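Local atomic coordinates of flagellar basal body protein (Helicobacter pylori, PDB entry 5NPY), a protein that probably serves as a structural subunit of the flagellar hook of Helicobacter pylori, the extracellular joint linking the rotary motor to the filament. Residues A[114-123]-A[520-528]; A[89-98]-A[505-516]. All coordinates share one frame; numbering follows the deposited sequence.

Overall arrangement
From the N terminus, the chain first lays down 89-98 and then 114-123, both within the hook-protein D1 region. It then runs through some 380 residues, including the rest of the elongated molecule, before 505-516 and 520-528 return to the same end. Contact 2 closes the first loop, 89-98 onto 505-516, and contact 1 the second, 114-123 onto 520-528. The two closures cross, because the segments alternate along the chain. Strands 97-100 and 121-123 are sheet neighbours, so both returning segments dock on adjacent parts of one unit. Their centres lie about 11 Å apart, and Gln527 NE2 probably bonds Gly515 O between them.

Contact 1: residues A[114-123]-A[520-528]; sequences FSKKQDNFLT and GGNLYEMQE
Leu122 and Tyr524 face each other as a hydrogen-bonded antiparallel pair, a single beta bridge between strands 121-123 and 523-525, whose directions diverge to 135°. Leu122 N donates to Tyr524 O at 3.1 Å, and Tyr524 N donates back to Leu122 O at 2.8 Å. One residue further on, Thr123 OG1 donates to the backbone O of Asn522 at 3.0 Å. A chi1 of 177° sets this hydroxyl anti to its own nitrogen, and the same oxygen also bonds Ala125 N, so it links the loop leading into strand 523-525 to the residues just after 121-123.

The Phe121 ring meets two side chains of the other segment. Leu523 brings CD2 over one face, a CH-pi contact modelled too tightly for its exact spacing to carry meaning. Glu525 runs alongside the ring, pointing the same way, and its OE1 reaches the ring edge 3.1 Å from Phe121 CE1. The carboxylate plane is turned 35° from the ring. Tyr142 also packs against Phe121, edge-to-face.

The buried Leu122 side chain packs against Trp96 and Phe510, and its CD1 comes within 4.4 Å of Met526 CG. Met526 then bends at its last torsion and meets Phe114 coming from the opposite direction. Its CE methyl touches Phe114 CE1 at 3.3 Å, and its SD lies 4.6 Å from the centroid of the Phe114 ring, an oblique Met-aromatic contact.

The Glu525 oxygen lies where the ring's weakly positive hydrogens are, a placement that is probably favourable electrostatically. Asp119 OD1, however, stands 4.8 Å from Glu525 OE1, and this second negative charge may raise the proton affinity of either acid. The chemistry is thus mixed: backbone bonds fix the strand pairing, while apolar and aromatic side chains join the 520-528 return segment to the D1 region.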
# COMPACT_ATOMS: atom_id res chain seq x y z
N PHE A 114 11.86 -13.88 41.90
CA PHE A 114 10.58 -13.63 41.27
C PHE A 114 9.66 -12.98 42.27
O PHE A 114 9.86 -13.13 43.45
CB PHE A 114 9.93 -14.95 40.87
CG PHE A 114 9.72 -15.87 42.02
CD1 PHE A 114 8.45 -16.21 42.41
CD2 PHE A 114 10.78 -16.38 42.72
CE1 PHE A 114 8.26 -17.06 43.46
CE2 PHE A 114 10.59 -17.23 43.77
CZ PHE A 114 9.32 -17.57 44.14
N SER A 115 8.62 -12.31 41.79
CA SER A 115 7.67 -11.65 42.65
C SER A 115 6.28 -12.19 42.48
O SER A 115 5.98 -12.78 41.48
CB SER A 115 7.67 -10.19 42.36
OG SER A 115 8.75 -9.60 43.00
N LYS A 116 5.41 -11.95 43.45
CA LYS A 116 4.07 -12.50 43.39
C LYS A 116 3.00 -11.74 44.16
O LYS A 116 3.31 -10.94 45.00
CB LYS A 116 4.14 -13.86 44.01
CG LYS A 116 3.35 -14.92 43.33
CD LYS A 116 4.00 -16.27 43.59
CE LYS A 116 3.31 -17.05 44.69
NZ LYS A 116 2.78 -16.22 45.81
N LYS A 117 1.73 -12.02 43.87
CA LYS A 117 0.62 -11.44 44.63
C LYS A 117 0.01 -12.29 45.74
O LYS A 117 0.06 -11.93 46.91
CB LYS A 117 -0.59 -11.21 43.75
CG LYS A 117 -0.60 -12.01 42.48
CD LYS A 117 -1.77 -12.96 42.35
CE LYS A 117 -1.35 -14.32 41.83
NZ LYS A 117 0.07 -14.42 41.50
N GLN A 118 -0.59 -13.42 45.35
CA GLN A 118 -1.14 -14.38 46.26
C GLN A 118 -0.50 -15.64 45.73
O GLN A 118 0.43 -15.62 44.96
CB GLN A 118 -2.68 -14.52 46.32
CG GLN A 118 -3.28 -14.90 47.69
CD GLN A 118 -3.13 -13.83 48.82
OE1 GLN A 118 -4.07 -13.08 49.14
NE2 GLN A 118 -1.94 -13.80 49.44
N ASP A 119 -1.02 -16.75 46.16
CA ASP A 119 -0.45 -18.00 45.80
C ASP A 119 -0.53 -18.37 44.34
O ASP A 119 -1.36 -17.90 43.61
CB ASP A 119 -1.07 -19.06 46.68
CG ASP A 119 -1.14 -18.61 48.09
OD1 ASP A 119 -1.89 -19.19 48.88
OD2 ASP A 119 -0.42 -17.65 48.41
N ASN A 120 0.41 -19.20 43.96
CA ASN A 120 0.50 -19.72 42.63
C ASN A 120 0.77 -21.17 42.74
O ASN A 120 1.43 -21.61 43.63
CB ASN A 120 1.64 -19.08 41.90
CG ASN A 120 1.22 -17.84 41.23
OD1 ASN A 120 1.93 -16.88 41.20
ND2 ASN A 120 0.02 -17.85 40.72
N PHE A 121 0.23 -21.92 41.83
CA PHE A 121 0.44 -23.32 41.85
C PHE A 121 0.96 -23.79 40.53
O PHE A 121 0.92 -23.09 39.57
CB PHE A 121 -0.88 -24.02 42.15
CG PHE A 121 -1.50 -23.58 43.42
CD1 PHE A 121 -0.82 -23.71 44.60
CD2 PHE A 121 -2.73 -23.01 43.44
CE1 PHE A 121 -1.35 -23.30 45.77
CE2 PHE A 121 -3.28 -22.60 44.61
CZ PHE A 121 -2.59 -22.73 45.78
N LEU A 122 1.48 -24.98 40.52
CA LEU A 122 1.98 -25.59 39.30
C LEU A 122 1.21 -26.88 39.05
O LEU A 122 0.86 -27.59 39.99
CB LEU A 122 3.48 -25.87 39.40
CG LEU A 122 4.22 -24.58 39.74
CD1 LEU A 122 5.15 -24.82 40.91
CD2 LEU A 122 4.96 -24.05 38.52
N THR A 123 0.96 -27.19 37.78
CA THR A 123 0.22 -28.39 37.43
C THR A 123 0.65 -28.84 36.05
O THR A 123 1.12 -28.04 35.24
CB THR A 123 -1.32 -28.17 37.45
OG1 THR A 123 -1.99 -29.36 37.03
CG2 THR A 123 -1.72 -27.05 36.52
N GLY A 520 -1.79 -32.82 46.80
CA GLY A 520 -2.64 -33.65 45.99
C GLY A 520 -2.04 -33.92 44.62
O GLY A 520 -0.98 -33.40 44.25
N GLY A 521 -2.73 -34.76 43.85
CA GLY A 521 -2.29 -35.06 42.50
C GLY A 521 -2.42 -33.90 41.53
O GLY A 521 -1.78 -33.92 40.46
N ASN A 522 -3.22 -32.89 41.86
CA ASN A 522 -3.45 -31.82 40.91
C ASN A 522 -2.24 -30.89 40.85
O ASN A 522 -1.69 -30.62 39.78
CB ASN A 522 -4.75 -31.07 41.23
CG ASN A 522 -4.68 -30.18 42.48
OD1 ASN A 522 -3.78 -30.22 43.29
ND2 ASN A 522 -5.69 -29.37 42.61
N LEU A 523 -1.78 -30.45 42.01
CA LEU A 523 -0.95 -29.26 42.12
C LEU A 523 0.34 -29.55 42.86
O LEU A 523 0.41 -30.44 43.71
CB LEU A 523 -1.71 -28.18 42.87
CG LEU A 523 -2.37 -26.91 42.37
CD1 LEU A 523 -3.46 -27.24 41.45
CD2 LEU A 523 -2.94 -26.28 43.62
N TYR A 524 1.36 -28.76 42.54
CA TYR A 524 2.60 -28.66 43.29
C TYR A 524 2.79 -27.20 43.67
O TYR A 524 2.01 -26.33 43.27
CB TYR A 524 3.77 -29.25 42.50
CG TYR A 524 3.61 -30.73 42.20
CD1 TYR A 524 2.69 -31.18 41.26
CD2 TYR A 524 4.38 -31.68 42.86
CE1 TYR A 524 2.53 -32.53 40.99
CE2 TYR A 524 4.24 -33.02 42.60
CZ TYR A 524 3.31 -33.45 41.67
OH TYR A 524 3.17 -34.79 41.42
N GLU A 525 3.83 -26.91 44.45
CA GLU A 525 4.04 -25.58 45.00
C GLU A 525 5.50 -25.46 45.39
O GLU A 525 6.15 -26.46 45.69
CB GLU A 525 3.14 -25.34 46.22
CG GLU A 525 2.51 -23.99 46.28
CD GLU A 525 1.84 -23.75 47.61
OE1 GLU A 525 1.04 -22.80 47.72
OE2 GLU A 525 2.11 -24.52 48.57
N MET A 526 6.01 -24.23 45.36
CA MET A 526 7.37 -24.00 45.84
C MET A 526 7.38 -23.91 47.38
O MET A 526 6.35 -23.68 48.02
CB MET A 526 7.93 -22.73 45.20
CG MET A 526 7.86 -22.73 43.67
SD MET A 526 8.34 -21.17 42.85
CE MET A 526 6.93 -20.11 43.22
N GLN A 527 8.56 -24.12 47.96
CA GLN A 527 8.75 -24.17 49.41
C GLN A 527 10.21 -23.87 49.73
O GLN A 527 11.05 -23.77 48.83
CB GLN A 527 8.32 -25.53 49.96
CG GLN A 527 8.97 -26.70 49.22
CD GLN A 527 8.55 -28.05 49.75
OE1 GLN A 527 7.81 -28.14 50.73
NE2 GLN A 527 9.02 -29.10 49.10
N GLU A 528 10.52 -23.75 51.03
CA GLU A 528 11.85 -23.34 51.51
C GLU A 528 12.57 -24.49 52.23
O GLU A 528 12.19 -25.66 52.10
CB GLU A 528 11.70 -22.11 52.42
CG GLU A 528 11.00 -20.93 51.77
CD GLU A 528 9.54 -20.85 52.16
OE1 GLU A 528 8.92 -19.78 51.93
OE2 GLU A 528 9.01 -21.84 52.70

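Contact 2: residues A[89-98]-A[505-516]; sequences MAYQGKGWFV and IGILAFTNDQGL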
# COMPACT_ATOMS: atom_id res chain seq x y z
N MET A 89 -5.39 -29.15 26.66
CA MET A 89 -4.06 -29.19 26.09
C MET A 89 -3.16 -30.06 26.95
O MET A 89 -3.49 -30.39 28.09
CB MET A 89 -3.46 -27.77 25.95
CG MET A 89 -3.39 -27.00 27.28
SD MET A 89 -2.82 -25.30 27.04
CE MET A 89 -4.33 -24.53 26.43
N ALA A 90 -2.01 -30.43 26.38
CA ALA A 90 -1.05 -31.29 27.05
C ALA A 90 0.36 -30.78 26.78
O ALA A 90 0.68 -30.37 25.66
CB ALA A 90 -1.17 -32.75 26.60
N TYR A 91 1.20 -30.81 27.81
CA TYR A 91 2.58 -30.35 27.74
C TYR A 91 3.51 -31.56 27.70
O TYR A 91 3.43 -32.43 28.57
CB TYR A 91 2.91 -29.45 28.94
CG TYR A 91 4.31 -28.87 28.92
CD1 TYR A 91 5.21 -29.15 29.94
CD2 TYR A 91 4.74 -28.05 27.89
CE1 TYR A 91 6.50 -28.62 29.94
CE2 TYR A 91 6.02 -27.51 27.87
CZ TYR A 91 6.90 -27.80 28.90
OH TYR A 91 8.17 -27.28 28.90
N GLN A 92 4.37 -31.61 26.69
CA GLN A 92 5.46 -32.58 26.64
C GLN A 92 6.76 -31.91 27.05
O GLN A 92 6.98 -30.74 26.74
CB GLN A 92 5.62 -33.15 25.23
CG GLN A 92 4.61 -34.19 24.82
CD GLN A 92 5.01 -34.84 23.52
OE1 GLN A 92 4.22 -35.54 22.89
NE2 GLN A 92 6.26 -34.62 23.10
N GLY A 93 7.62 -32.65 27.73
CA GLY A 93 8.88 -32.10 28.19
C GLY A 93 8.85 -31.75 29.67
O GLY A 93 7.93 -32.11 30.41
N LYS A 94 9.90 -31.04 30.09
CA LYS A 94 10.05 -30.64 31.48
C LYS A 94 9.41 -29.28 31.71
O LYS A 94 9.62 -28.35 30.92
CB LYS A 94 11.53 -30.59 31.88
CG LYS A 94 11.86 -31.37 33.15
CD LYS A 94 11.54 -32.86 32.98
CE LYS A 94 11.95 -33.69 34.19
NZ LYS A 94 11.36 -35.06 34.11
N GLY A 95 8.62 -29.16 32.78
CA GLY A 95 7.93 -27.92 33.06
C GLY A 95 6.49 -28.07 33.51
O GLY A 95 5.95 -29.18 33.56
N TRP A 96 5.85 -26.94 33.82
CA TRP A 96 4.56 -26.93 34.49
C TRP A 96 3.68 -25.83 33.92
O TRP A 96 4.16 -24.75 33.60
CB TRP A 96 4.71 -26.69 35.99
CG TRP A 96 5.66 -27.64 36.63
CD1 TRP A 96 7.02 -27.52 36.73
CD2 TRP A 96 5.32 -28.87 37.26
NE1 TRP A 96 7.54 -28.61 37.38
CE2 TRP A 96 6.51 -29.45 37.72
CE3 TRP A 96 4.11 -29.53 37.49
CZ2 TRP A 96 6.53 -30.66 38.39
CZ3 TRP A 96 4.14 -30.73 38.15
CH2 TRP A 96 5.34 -31.29 38.60
N PHE A 97 2.39 -26.13 33.81
CA PHE A 97 1.39 -25.08 33.73
C PHE A 97 1.40 -24.29 35.03
O PHE A 97 1.81 -24.79 36.08
CB PHE A 97 -0.00 -25.67 33.47
CG PHE A 97 -0.15 -26.30 32.10
CD1 PHE A 97 0.21 -25.60 30.96
CD2 PHE A 97 -0.64 -27.59 31.96
CE1 PHE A 97 0.08 -26.17 29.71
CE2 PHE A 97 -0.77 -28.17 30.71
CZ PHE A 97 -0.41 -27.46 29.58
N VAL A 98 0.97 -23.03 34.95
CA VAL A 98 0.93 -22.14 36.11
C VAL A 98 -0.50 -21.71 36.33
O VAL A 98 -1.18 -21.29 35.39
CB VAL A 98 1.80 -20.90 35.92
CG1 VAL A 98 2.11 -20.33 37.28
CG2 VAL A 98 3.04 -21.24 35.11
N ILE A 505 0.11 -19.52 26.88
CA ILE A 505 0.01 -20.28 28.12
C ILE A 505 1.31 -20.17 28.90
O ILE A 505 2.40 -20.41 28.36
CB ILE A 505 -0.33 -21.75 27.83
CG1 ILE A 505 -1.61 -21.85 26.99
CG2 ILE A 505 -0.49 -22.54 29.13
CD1 ILE A 505 -2.87 -21.45 27.72
N GLY A 506 1.21 -19.81 30.17
CA GLY A 506 2.37 -19.83 31.04
C GLY A 506 2.96 -21.23 31.15
O GLY A 506 2.24 -22.23 31.21
N ILE A 507 4.29 -21.29 31.13
CA ILE A 507 5.06 -22.51 31.35
C ILE A 507 6.26 -22.13 32.20
O ILE A 507 6.95 -21.15 31.91
CB ILE A 507 5.52 -23.16 30.03
CG1 ILE A 507 4.34 -23.71 29.24
CG2 ILE A 507 6.50 -24.30 30.30
CD1 ILE A 507 3.80 -25.03 29.77
N LEU A 508 6.51 -22.89 33.26
CA LEU A 508 7.65 -22.66 34.13
C LEU A 508 8.34 -23.99 34.42
O LEU A 508 7.67 -25.02 34.57
CB LEU A 508 7.25 -21.98 35.45
CG LEU A 508 6.63 -20.59 35.32
CD1 LEU A 508 5.96 -20.20 36.61
CD2 LEU A 508 7.69 -19.55 34.95
N ALA A 509 9.66 -23.96 34.47
CA ALA A 509 10.47 -25.14 34.75
C ALA A 509 11.34 -24.88 35.98
O ALA A 509 11.45 -23.76 36.47
CB ALA A 509 11.34 -25.52 33.55
N PHE A 510 11.96 -25.95 36.46
CA PHE A 510 12.83 -25.89 37.62
C PHE A 510 13.98 -26.86 37.41
O PHE A 510 13.84 -27.87 36.71
CB PHE A 510 12.10 -26.26 38.91
CG PHE A 510 10.87 -25.44 39.17
CD1 PHE A 510 9.66 -25.79 38.60
CD2 PHE A 510 10.93 -24.33 39.99
CE1 PHE A 510 8.52 -25.04 38.84
CE2 PHE A 510 9.80 -23.57 40.25
CZ PHE A 510 8.60 -23.92 39.67
N THR A 511 15.12 -26.54 38.01
CA THR A 511 16.25 -27.46 37.96
C THR A 511 16.09 -28.64 38.92
O THR A 511 16.86 -29.59 38.83
CB THR A 511 17.56 -26.73 38.26
OG1 THR A 511 17.49 -26.14 39.57
CG2 THR A 511 17.83 -25.65 37.21
N ASN A 512 15.10 -28.59 39.82
CA ASN A 512 14.84 -29.72 40.71
C ASN A 512 13.34 -29.78 41.02
O ASN A 512 12.88 -29.21 42.01
CB ASN A 512 15.66 -29.62 41.98
CG ASN A 512 15.48 -30.83 42.86
OD1 ASN A 512 15.35 -31.94 42.36
ND2 ASN A 512 15.43 -30.62 44.18
N ASP A 513 12.60 -30.52 40.19
CA ASP A 513 11.16 -30.68 40.43
C ASP A 513 10.87 -31.42 41.72
O ASP A 513 9.80 -31.24 42.32
CB ASP A 513 10.50 -31.42 39.26
CG ASP A 513 10.34 -30.55 38.03
OD1 ASP A 513 10.47 -31.10 36.92
OD2 ASP A 513 10.08 -29.33 38.18
N GLN A 514 11.81 -32.28 42.17
CA GLN A 514 11.65 -32.96 43.45
C GLN A 514 11.55 -31.98 44.62
O GLN A 514 10.97 -32.31 45.65
CB GLN A 514 12.83 -33.93 43.68
CG GLN A 514 13.21 -34.79 42.49
CD GLN A 514 14.46 -35.64 42.74
OE1 GLN A 514 14.64 -36.20 43.83
NE2 GLN A 514 15.33 -35.73 41.73
N GLY A 515 12.11 -30.77 44.47
CA GLY A 515 12.05 -29.76 45.51
C GLY A 515 10.70 -29.09 45.68
O GLY A 515 10.53 -28.31 46.62
N LEU A 516 9.74 -29.38 44.81
CA LEU A 516 8.39 -28.86 44.97
C LEU A 516 7.58 -29.70 45.96
O LEU A 516 7.82 -30.90 46.13
CB LEU A 516 7.66 -28.81 43.63
CG LEU A 516 8.20 -27.93 42.50
CD1 LEU A 516 7.35 -28.19 41.26
CD2 LEU A 516 8.20 -26.44 42.86
O HOH W 1 8.34 -31.34 35.17
O HOH W 2 -0.17 -22.13 32.64
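Trp96 and Leu508 form a single antiparallel bridge inside the beta-rich D1 domain of the hook protein, a hydrogen-bonded pair joining the region around strand 97-100 to the end of strand 499-509. Leu508 N donates to Trp96 O at 3.0 Å; the return bond from Trp96 N to Leu508 O is weak, bent to 129°.

The Trp96 indole reaches out to the 3-10 turn at 513-515. Its NE1 bonds Asp513 OD2 at 2.8 Å, almost straight and in the indole plane, but it arrives from above the carboxylate, whose plane stands at 89° to the ring. That bond fixes the indole's rotation, while Phe510 meets its five-membered ring obliquely and Leu516 CD1 packs obliquely near the rim, 3.9 Å from Trp96 CE2.

On the other side of the bridge, Ile507 sets CD1 over one face of the Tyr91 ring, 3.9 Å from its centroid, and also against Phe97. A chi1 of -178° swings the Tyr91 ring beside its own carbonyl carbon, under that methyl, and its OH bonds Lys94 O at 2.7 Å within the segment. Further along, Met89 and Ile505 touch tip to tip, CE to CD1 at 3.6 Å.

Across the indole from Leu516, offset toward the rim, a water accepts from Gly95 N at 3.2 Å and donates to Asp513 OD1 at 2.8 Å.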